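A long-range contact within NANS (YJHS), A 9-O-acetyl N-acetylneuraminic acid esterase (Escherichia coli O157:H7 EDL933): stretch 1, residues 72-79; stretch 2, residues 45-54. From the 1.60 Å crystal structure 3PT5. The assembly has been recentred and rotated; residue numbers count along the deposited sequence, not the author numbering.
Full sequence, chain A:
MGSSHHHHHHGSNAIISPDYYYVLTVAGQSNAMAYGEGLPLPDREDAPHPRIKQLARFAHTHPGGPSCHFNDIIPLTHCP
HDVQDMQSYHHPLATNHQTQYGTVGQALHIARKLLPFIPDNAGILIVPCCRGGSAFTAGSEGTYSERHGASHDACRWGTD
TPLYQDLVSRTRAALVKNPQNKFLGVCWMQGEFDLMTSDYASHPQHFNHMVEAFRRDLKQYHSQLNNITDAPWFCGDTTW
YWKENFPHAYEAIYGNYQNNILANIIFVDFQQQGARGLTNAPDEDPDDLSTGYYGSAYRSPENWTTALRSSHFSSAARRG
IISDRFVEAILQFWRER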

# COMPACT_ATOMS: atom_id res chain seq x y z
N ASP A 72 -2.71 -6.42 -16.26
CA ASP A 72 -2.37 -5.47 -17.30
C ASP A 72 -1.52 -4.36 -16.67
O ASP A 72 -1.75 -3.95 -15.53
CB ASP A 72 -3.62 -4.86 -17.92
CG ASP A 72 -4.23 -5.72 -19.00
OD1 ASP A 72 -3.77 -6.87 -19.22
OD2 ASP A 72 -5.19 -5.21 -19.63
N ILE A 73 -0.56 -3.85 -17.44
CA ILE A 73 0.10 -2.60 -17.08
C ILE A 73 -0.84 -1.42 -17.37
O ILE A 73 -1.26 -1.20 -18.53
CB ILE A 73 1.45 -2.46 -17.85
CG1 ILE A 73 2.43 -3.54 -17.35
CG2 ILE A 73 2.03 -1.06 -17.67
CD1 ILE A 73 3.87 -3.33 -17.81
N ILE A 74 -1.16 -0.67 -16.32
CA ILE A 74 -2.04 0.49 -16.44
C ILE A 74 -1.48 1.67 -15.61
O ILE A 74 -0.59 1.48 -14.78
CB ILE A 74 -3.51 0.16 -16.04
CG1 ILE A 74 -3.58 -0.19 -14.55
CG2 ILE A 74 -4.06 -0.96 -16.92
CD1 ILE A 74 -5.02 -0.17 -13.96
N PRO A 75 -1.99 2.88 -15.83
CA PRO A 75 -1.52 4.00 -15.01
C PRO A 75 -1.77 3.79 -13.52
O PRO A 75 -2.81 3.28 -13.11
CB PRO A 75 -2.32 5.19 -15.51
CG PRO A 75 -2.72 4.82 -16.95
CD PRO A 75 -2.96 3.31 -16.86
N LEU A 76 -0.79 4.19 -12.71
CA LEU A 76 -1.01 4.19 -11.25
C LEU A 76 -1.65 5.50 -10.88
O LEU A 76 -1.24 6.55 -11.35
CB LEU A 76 0.30 4.01 -10.51
CG LEU A 76 0.25 4.22 -8.99
CD1 LEU A 76 -0.61 3.20 -8.29
CD2 LEU A 76 1.70 4.18 -8.46
N THR A 77 -2.68 5.44 -10.03
CA THR A 77 -3.37 6.67 -9.63
C THR A 77 -3.44 6.74 -8.11
O THR A 77 -2.84 5.92 -7.42
CB THR A 77 -4.80 6.81 -10.26
OG1 THR A 77 -5.74 5.93 -9.61
CG2 THR A 77 -4.77 6.47 -11.76
N HIS A 78 -4.16 7.74 -7.61
CA HIS A 78 -4.28 7.90 -6.15
C HIS A 78 -5.06 6.79 -5.45
O HIS A 78 -4.95 6.63 -4.22
CB HIS A 78 -4.92 9.24 -5.83
CG HIS A 78 -6.31 9.36 -6.35
ND1 HIS A 78 -6.59 9.80 -7.63
CD2 HIS A 78 -7.51 9.07 -5.78
CE1 HIS A 78 -7.90 9.78 -7.82
NE2 HIS A 78 -8.48 9.33 -6.73
N CYS A 79 -5.82 6.01 -6.21
CA CYS A 79 -6.64 4.94 -5.62
C CYS A 79 -6.37 3.63 -6.34
O CYS A 79 -7.06 3.31 -7.32
CB CYS A 79 -8.12 5.33 -5.68
SG CYS A 79 -9.15 4.29 -4.64
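Stretch 2 45-54: EDAPHPRIKQ

Stretch 2 enters as a loop, makes a type I beta turn from His49 to Ile52, and then becomes a strand at residues 52-54 that pairs with strand 73-75 of stretch 1. The turn is closed by Ile52 N donating to His49 O at 3.0 Å, and a second bond, from Arg51 N to His49 ND1 at 2.8 Å, ties the imidazole to the same bend. From there the backbone is extended, with phi/psi of -120/115 at Ile52, -125/168 at Lys53 and -141/163 at Gln54. The two strands run antiparallel in register, although their N-to-C directions make an angle of 124°, well short of 180°; their axes approach to 4.5 Å.

Gln54 covers the most surface and anchors the pairing. It forms a hydrogen-bonded pair with Ile74: Gln54 N donates to Ile74 O at 2.8 Å, and Ile74 N donates to Gln54 O at 3.1 Å. Its side chain lies on the same face of the sheet as that of Ile74, so the aliphatic part packs there, Gln54 CG lying 3.6 Å from Ile74 CG1. With chi1 at p and chi2 at t, the amide reaches the next backbone carbonyl, Gln54 NE2 donating to Pro75 O at 2.9 Å. Glutamine suits this place because it joins a methylene stem to an amide with two protons: NE2 also donates to water 3 at 2.8 Å, and that water hydrogen-bonds Thr77 OG1 at 2.7 Å.

Leu76, just beyond the strand, continues the ladder by donating from Leu76 N to Ile52 O at 3.1 Å, nearly linear at 174°. Its branched, apolar side chain suits a buried position, with Leu76 CD2 3.5 Å from Ile52 CG2 and Leu76 CD1 4.0 Å from Gln54 CD.

Lys53 lies opposite Pro75 in the non-hydrogen-bonded pair, their CA atoms 4.5 Å apart. Proline is well accommodated here, since it has no amide proton to offer and this position asks for none. The side chains diverge, yet the long lysine stem still covers its neighbours: Lys53 CG is 3.7 Å from Ile73 CG2, and Lys53 CD is 4.1 Å from Pro75 N. A CA-H...O contact joins Lys53 CA to Ile74 O at 3.2 Å.

Farther along, the loops remain in touch. Pro48 CB lies 3.8 Å from Leu76 O, and Asp46 CB lies 3.9 Å from His78 CB. Water 1 bridges this last pair, donating to Asp46 O at 2.6 Å and hydrogen-bonding His78 ND1 at 2.8 Å.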

# COMPACT_ATOMS: atom_id res chain seq x y z
N GLU A 45 -0.65 17.02 -6.60
CA GLU A 45 0.09 16.02 -5.86
C GLU A 45 -0.37 14.61 -6.22
O GLU A 45 0.39 13.66 -6.06
CB GLU A 45 -0.03 16.31 -4.36
CG GLU A 45 0.24 17.81 -3.96
CD GLU A 45 -0.96 18.76 -4.08
OE1 GLU A 45 -1.81 18.58 -4.99
OE2 GLU A 45 -1.08 19.71 -3.27
N ASP A 46 -1.61 14.47 -6.70
CA ASP A 46 -2.09 13.13 -7.13
C ASP A 46 -2.14 12.92 -8.64
O ASP A 46 -2.84 12.03 -9.10
CB ASP A 46 -3.46 12.76 -6.54
CG ASP A 46 -3.54 12.93 -5.04
OD1 ASP A 46 -2.49 12.89 -4.36
OD2 ASP A 46 -4.65 13.13 -4.53
N ALA A 47 -1.37 13.71 -9.39
CA ALA A 47 -1.35 13.55 -10.84
C ALA A 47 -0.68 12.23 -11.23
O ALA A 47 0.43 11.92 -10.79
CB ALA A 47 -0.57 14.72 -11.47
N PRO A 48 -1.34 11.44 -12.10
CA PRO A 48 -0.69 10.24 -12.64
C PRO A 48 0.48 10.69 -13.53
O PRO A 48 0.51 11.85 -13.94
CB PRO A 48 -1.79 9.64 -13.51
CG PRO A 48 -3.09 10.20 -12.92
CD PRO A 48 -2.72 11.59 -12.59
N HIS A 49 1.42 9.80 -13.80
CA HIS A 49 2.57 10.12 -14.67
C HIS A 49 2.73 8.99 -15.66
O HIS A 49 2.53 7.84 -15.30
CB HIS A 49 3.84 10.28 -13.83
CG HIS A 49 5.03 10.71 -14.63
ND1 HIS A 49 5.68 9.88 -15.50
CD2 HIS A 49 5.67 11.90 -14.68
CE1 HIS A 49 6.68 10.53 -16.07
NE2 HIS A 49 6.68 11.77 -15.60
N PRO A 50 3.06 9.31 -16.93
CA PRO A 50 3.16 8.23 -17.92
C PRO A 50 4.19 7.14 -17.64
O PRO A 50 4.13 6.07 -18.24
CB PRO A 50 3.52 8.96 -19.22
CG PRO A 50 3.12 10.35 -19.02
CD PRO A 50 3.23 10.65 -17.55
N ARG A 51 5.17 7.42 -16.77
CA ARG A 51 6.20 6.45 -16.47
C ARG A 51 5.88 5.62 -15.22
O ARG A 51 6.66 4.74 -14.84
CB ARG A 51 7.57 7.12 -16.34
CG ARG A 51 8.13 7.58 -17.69
CD ARG A 51 9.31 8.50 -17.41
NE ARG A 51 10.44 7.78 -16.82
CZ ARG A 51 11.41 8.37 -16.11
NH1 ARG A 51 11.37 9.69 -15.90
NH2 ARG A 51 12.42 7.65 -15.62
N ILE A 52 4.71 5.88 -14.60
CA ILE A 52 4.41 5.26 -13.30
C ILE A 52 3.15 4.43 -13.46
O ILE A 52 2.08 4.98 -13.74
CB ILE A 52 4.19 6.32 -12.22
CG1 ILE A 52 5.47 7.14 -12.04
CG2 ILE A 52 3.76 5.66 -10.89
CD1 ILE A 52 5.35 8.25 -11.03
N LYS A 53 3.31 3.13 -13.31
CA LYS A 53 2.29 2.12 -13.67
C LYS A 53 1.96 1.22 -12.49
O LYS A 53 2.63 1.27 -11.44
CB LYS A 53 2.80 1.28 -14.85
CG LYS A 53 3.19 2.06 -16.06
CD LYS A 53 1.99 2.68 -16.75
CE LYS A 53 2.44 3.35 -18.05
NZ LYS A 53 1.36 4.27 -18.52
N GLN A 54 0.90 0.44 -12.65
CA GLN A 54 0.54 -0.58 -11.67
C GLN A 54 0.05 -1.80 -12.41
O GLN A 54 -0.30 -1.71 -13.58
CB GLN A 54 -0.51 -0.06 -10.68
CG GLN A 54 -1.91 0.22 -11.34
CD GLN A 54 -2.92 0.74 -10.36
OE1 GLN A 54 -3.10 0.16 -9.28
NE2 GLN A 54 -3.61 1.85 -10.72
O HOH W 1 -4.75 10.31 -9.71
O HOH W 2 0.92 7.24 -12.74
O HOH W 3 -5.97 3.33 -10.28